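Local coordinates for protein xyloglucan-specific endo-beta-1,4-glucanase BoGH9A (Bacteroides ovatus, PDB 6DHT) that cleaves the beta-1,4-glucan backbone of xyloglucan endolytically to release xyloglucan oligosaccharides, at residues W437-V449 with E548-L560. Numbering follows the deposited sequence.
Sequences WGCLAEKCMNQGV and EVAINWNAALVAL. With IMD (imidazole), chain B.
Ala-441 meets Trp-553 where helices 439-449 and 551-560 run nearly parallel, their axes 8.5 Å apart at closest and inclined by 20°, an orientation consistent with two helices in one layer of the (alpha/alpha)6 barrel of GH9. Alanines on each helix face the other: Ala-441 CB lies 3.6 Å from Trp-553 CB, and Ala-556 CB packs 3.7 Å from Met-445 CB. Farther along, Met-445 lies across Leu-560 at about a right angle, with CE 3.7 Å from Leu-560 CD2. No direct hydrogen bond joins the segments, but one water accepts from Asn-446 ND2 and donates to Asn-552 O; Asn-446 OD1, buried against Ala-556 CB, lacks a polar partner. At the helix starts, Trp-437, its CG opposite the backbone N (chi1 -167°), turns its indole face to the Trp-553 edge in a T-shaped pair (planes at 75°). Gly-438 CA sits over one Trp-553 face in a CH-pi arrangement whose modelled closeness is doubtful. On the opposite face lie Ala-550 CB and, near the rim, C5 of an imidazole, probably from the crystallisation liquor, whose N1 donates to Glu-548 OE2 (2.7 Å); Glu-548 OE1 is hydrogen-bonded to His-497 ND1. Were Trp-553 exchanged for an alanine, Trp-437 would probably lose its edge-on partner and a gap would open beside Gly-438. Apolar contacts and one water-mediated link thus join the helices, and the tryptophan pair borders the site of Glu-548, the predicted proton donor.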
loop_
_atom_site.group_PDB
_atom_site.type_symbol
_atom_site.label_atom_id
_atom_site.label_comp_id
_atom_site.label_asym_id
_atom_site.label_seq_id
_atom_site.Cartn_x
_atom_site.Cartn_y
_atom_site.Cartn_z
ATOM N N TRP A 437 -10.617 -4.539 9.232
ATOM C CA TRP A 437 -9.414 -3.791 9.576
ATOM C C TRP A 437 -8.550 -3.603 8.363
ATOM O O TRP A 437 -8.051 -4.569 7.796
ATOM C CB TRP A 437 -8.611 -4.525 10.643
ATOM C CG TRP A 437 -7.527 -3.742 11.310
ATOM C CD1 TRP A 437 -7.664 -2.565 12.023
ATOM C CD2 TRP A 437 -6.153 -4.109 11.410
ATOM N NE1 TRP A 437 -6.455 -2.185 12.529
ATOM C CE2 TRP A 437 -5.507 -3.110 12.175
ATOM C CE3 TRP A 437 -5.391 -5.166 10.896
ATOM C CZ2 TRP A 437 -4.150 -3.154 12.457
ATOM C CZ3 TRP A 437 -4.038 -5.206 11.183
ATOM C CH2 TRP A 437 -3.430 -4.209 11.953
ATOM N N GLY A 438 -8.387 -2.357 7.946
ATOM C CA GLY A 438 -7.478 -2.067 6.844
ATOM C C GLY A 438 -8.113 -2.253 5.486
ATOM O O GLY A 438 -7.419 -2.256 4.465
ATOM N N CYS A 439 -9.434 -2.390 5.437
ATOM C CA CYS A 439 -10.100 -2.751 4.185
ATOM C C CYS A 439 -9.875 -1.777 3.043
ATOM O O CYS A 439 -9.924 -2.169 1.887
ATOM C CB CYS A 439 -11.604 -2.907 4.388
ATOM S SG CYS A 439 -12.468 -1.426 5.012
ATOM N N LEU A 440 -9.655 -0.503 3.327
ATOM C CA LEU A 440 -9.545 0.457 2.226
ATOM C C LEU A 440 -8.301 0.171 1.409
ATOM O O LEU A 440 -8.317 0.360 0.194
ATOM C CB LEU A 440 -9.530 1.891 2.715
ATOM C CG LEU A 440 -10.835 2.323 3.402
ATOM C CD1 LEU A 440 -10.688 3.776 3.825
ATOM C CD2 LEU A 440 -12.065 2.169 2.538
ATOM N N ALA A 441 -7.246 -0.298 2.067
ATOM C CA ALA A 441 -6.036 -0.699 1.346
ATOM C C ALA A 441 -6.152 -2.144 0.876
ATOM O O ALA A 441 -5.923 -2.441 -0.312
ATOM C CB ALA A 441 -4.817 -0.540 2.218
ATOM N N GLU A 442 -6.439 -3.049 1.805
ATOM C CA GLU A 442 -6.386 -4.493 1.544
ATOM C C GLU A 442 -7.359 -4.949 0.499
ATOM O O GLU A 442 -7.061 -5.877 -0.266
ATOM C CB GLU A 442 -6.675 -5.305 2.805
ATOM C CG GLU A 442 -6.305 -6.801 2.657
ATOM C CD GLU A 442 -6.618 -7.679 3.889
ATOM O OE1 GLU A 442 -6.187 -7.357 5.012
ATOM O OE2 GLU A 442 -7.286 -8.725 3.726
ATOM N N LYS A 443 -8.539 -4.343 0.478
ATOM C CA LYS A 443 -9.534 -4.712 -0.496
ATOM C C LYS A 443 -9.748 -3.626 -1.527
ATOM O O LYS A 443 -9.589 -3.873 -2.712
ATOM C CB LYS A 443 -10.840 -5.134 0.146
ATOM C CG LYS A 443 -11.765 -5.777 -0.853
ATOM C CD LYS A 443 -12.829 -6.592 -0.207
ATOM C CE LYS A 443 -13.542 -7.409 -1.257
ATOM N NZ LYS A 443 -14.730 -8.087 -0.695
ATOM N N CYS A 444 -10.113 -2.413 -1.136
ATOM C CA CYS A 444 -10.448 -1.415 -2.154
ATOM C C CYS A 444 -9.253 -1.078 -3.071
ATOM O O CYS A 444 -9.338 -1.182 -4.290
ATOM C CB CYS A 444 -11.022 -0.163 -1.493
ATOM S SG CYS A 444 -11.691 1.040 -2.636
ATOM N N MET A 445 -8.139 -0.670 -2.467
ATOM C CA MET A 445 -6.974 -0.330 -3.280
ATOM C C MET A 445 -6.437 -1.552 -4.025
ATOM O O MET A 445 -6.150 -1.471 -5.215
ATOM C CB MET A 445 -5.830 0.252 -2.441
ATOM C CG MET A 445 -6.005 1.654 -1.952
ATOM S SD MET A 445 -6.085 2.905 -3.198
ATOM C CE MET A 445 -7.867 3.027 -3.437
ATOM N N ASN A 446 -6.283 -2.678 -3.337
ATOM C CA ASN A 446 -5.606 -3.804 -3.994
ATOM C C ASN A 446 -6.506 -4.488 -5.019
ATOM O O ASN A 446 -6.019 -5.093 -5.978
ATOM C CB ASN A 446 -4.989 -4.762 -2.972
ATOM C CG ASN A 446 -3.772 -4.177 -2.353
ATOM O OD1 ASN A 446 -3.228 -3.198 -2.861
ATOM N ND2 ASN A 446 -3.369 -4.707 -1.215
ATOM N N GLN A 447 -7.810 -4.367 -4.859
ATOM C CA GLN A 447 -8.727 -4.742 -5.944
ATOM C C GLN A 447 -8.503 -3.834 -7.155
ATOM O O GLN A 447 -8.401 -4.302 -8.295
ATOM C CB GLN A 447 -10.169 -4.623 -5.451
ATOM C CG GLN A 447 -11.238 -5.063 -6.379
ATOM C CD GLN A 447 -12.576 -4.914 -5.703
ATOM O OE1 GLN A 447 -13.209 -3.868 -5.795
ATOM N NE2 GLN A 447 -12.963 -5.915 -4.937
ATOM N N GLY A 448 -8.386 -2.532 -6.900
ATOM C CA GLY A 448 -8.018 -1.574 -7.930
ATOM C C GLY A 448 -6.719 -1.901 -8.638
ATOM O O GLY A 448 -6.649 -1.839 -9.857
ATOM N N VAL A 449 -5.682 -2.224 -7.873
ATOM C CA VAL A 449 -4.382 -2.594 -8.443
ATOM C C VAL A 449 -4.562 -3.810 -9.365
ATOM O O VAL A 449 -4.001 -3.854 -10.469
ATOM C CB VAL A 449 -3.354 -2.898 -7.335
ATOM C CG1 VAL A 449 -2.060 -3.464 -7.924
ATOM C CG2 VAL A 449 -3.021 -1.659 -6.538
ATOM N N GLU A 548 -6.141 3.575 11.950
ATOM C CA GLU A 548 -4.722 3.231 11.950
ATOM C C GLU A 548 -4.091 3.557 10.579
ATOM O O GLU A 548 -4.796 3.672 9.579
ATOM C CB GLU A 548 -4.578 1.733 12.282
ATOM C CG GLU A 548 -3.259 1.033 12.015
ATOM C CD GLU A 548 -2.124 1.375 12.938
ATOM O OE1 GLU A 548 -2.084 2.489 13.509
ATOM O OE2 GLU A 548 -1.189 0.543 12.986
ATOM N N VAL A 549 -2.785 3.783 10.589
ATOM C CA VAL A 549 -2.034 3.966 9.337
ATOM C C VAL A 549 -0.928 2.926 9.321
ATOM O O VAL A 549 -0.526 2.402 10.349
ATOM C CB VAL A 549 -1.446 5.402 9.233
ATOM C CG1 VAL A 549 -2.567 6.436 9.260
ATOM C CG2 VAL A 549 -0.408 5.663 10.349
ATOM N N ALA A 550 -0.434 2.571 8.141
ATOM C CA ALA A 550 0.562 1.509 8.026
ATOM C C ALA A 550 1.285 1.520 6.694
ATOM O O ALA A 550 0.686 1.867 5.667
ATOM C CB ALA A 550 -0.092 0.165 8.206
ATOM N N ILE A 551 2.539 1.099 6.689
ATOM C CA ILE A 551 3.303 1.077 5.439
ATOM C C ILE A 551 2.680 0.175 4.377
ATOM O O ILE A 551 2.790 0.490 3.173
ATOM C CB ILE A 551 4.786 0.741 5.653
ATOM C CG1 ILE A 551 4.966 -0.630 6.309
ATOM C CG2 ILE A 551 5.493 1.861 6.395
ATOM C CD1 ILE A 551 6.405 -1.134 6.395
ATOM N N ASN A 552 2.058 -0.933 4.758
ATOM C CA ASN A 552 1.460 -1.819 3.759
ATOM C C ASN A 552 0.206 -1.233 3.182
ATOM O O ASN A 552 -0.153 -1.533 2.059
ATOM C CB ASN A 552 1.227 -3.229 4.297
ATOM C CG ASN A 552 0.435 -3.253 5.590
ATOM O OD1 ASN A 552 0.732 -2.524 6.556
ATOM N ND2 ASN A 552 -0.579 -4.098 5.621
ATOM N N TRP A 553 -0.473 -0.388 3.952
ATOM C CA TRP A 553 -1.662 0.296 3.474
ATOM C C TRP A 553 -1.247 1.440 2.553
ATOM O O TRP A 553 -1.840 1.628 1.493
ATOM C CB TRP A 553 -2.509 0.788 4.664
ATOM C CG TRP A 553 -3.033 -0.347 5.484
ATOM C CD1 TRP A 553 -2.968 -1.656 5.179
ATOM C CD2 TRP A 553 -3.711 -0.266 6.751
ATOM N NE1 TRP A 553 -3.549 -2.398 6.155
ATOM C CE2 TRP A 553 -4.003 -1.574 7.144
ATOM C CE3 TRP A 553 -4.085 0.787 7.582
ATOM C CZ2 TRP A 553 -4.675 -1.876 8.330
ATOM C CZ3 TRP A 553 -4.750 0.491 8.766
ATOM C CH2 TRP A 553 -5.030 -0.827 9.127
ATOM N N ASN A 554 -0.194 2.164 2.906
ATOM C CA ASN A 554 0.324 3.178 2.004
ATOM C C ASN A 554 0.984 2.594 0.757
ATOM O O ASN A 554 0.996 3.251 -0.293
ATOM C CB ASN A 554 1.233 4.159 2.712
ATOM C CG ASN A 554 0.524 5.443 2.984
ATOM O OD1 ASN A 554 -0.494 5.452 3.684
ATOM N ND2 ASN A 554 0.981 6.521 2.384
ATOM N N ALA A 555 1.510 1.364 0.844
ATOM C CA ALA A 555 2.095 0.733 -0.336
ATOM C C ALA A 555 1.010 0.532 -1.372
ATOM O O ALA A 555 1.224 0.755 -2.558
ATOM C CB ALA A 555 2.734 -0.588 0.025
ATOM N N ALA A 556 -0.169 0.113 -0.913
ATOM C CA ALA A 556 -1.322 -0.058 -1.799
ATOM C C ALA A 556 -1.725 1.259 -2.434
ATOM O O ALA A 556 -2.034 1.338 -3.621
ATOM C CB ALA A 556 -2.492 -0.657 -1.039
ATOM N N LEU A 557 -1.771 2.307 -1.622
ATOM C CA LEU A 557 -2.092 3.637 -2.155
ATOM C C LEU A 557 -1.072 4.118 -3.167
ATOM O O LEU A 557 -1.441 4.629 -4.219
ATOM C CB LEU A 557 -2.187 4.627 -0.997
ATOM C CG LEU A 557 -2.517 6.069 -1.354
ATOM C CD1 LEU A 557 -3.890 6.167 -2.038
ATOM C CD2 LEU A 557 -2.447 6.958 -0.127
ATOM N N VAL A 558 0.215 3.966 -2.880
ATOM C CA VAL A 558 1.240 4.328 -3.870
ATOM C C VAL A 558 1.046 3.528 -5.152
ATOM O O VAL A 558 1.113 4.074 -6.261
ATOM C CB VAL A 558 2.646 4.030 -3.314
ATOM C CG1 VAL A 558 3.703 4.045 -4.422
ATOM C CG2 VAL A 558 3.050 5.008 -2.224
ATOM N N ALA A 559 0.779 2.233 -4.998
ATOM C CA ALA A 559 0.575 1.361 -6.166
ATOM C C ALA A 559 -0.572 1.843 -7.045
ATOM O O ALA A 559 -0.387 1.997 -8.264
ATOM C CB ALA A 559 0.338 -0.079 -5.746
ATOM N N LEU A 560 -1.731 2.092 -6.457
ATOM C CA LEU A 560 -2.905 2.437 -7.278
ATOM C C LEU A 560 -2.832 3.885 -7.749
ATOM O O LEU A 560 -3.077 4.169 -8.916
ATOM C CB LEU A 560 -4.244 2.167 -6.560
ATOM C CG LEU A 560 -5.426 2.255 -7.529
ATOM C CD1 LEU A 560 -5.310 1.308 -8.753
ATOM C CD2 LEU A 560 -6.704 2.003 -6.765
HETATM N N1 IMD B . -1.056 -1.542 11.308
HETATM C C2 IMD B . -0.006 -2.391 11.237
HETATM N N3 IMD B . -0.200 -3.196 10.164
HETATM C C4 IMD B . -1.373 -2.865 9.581
HETATM C C5 IMD B . -1.916 -1.816 10.306
HETATM O O HOH W 1 -1.316 -3.819 0.944
#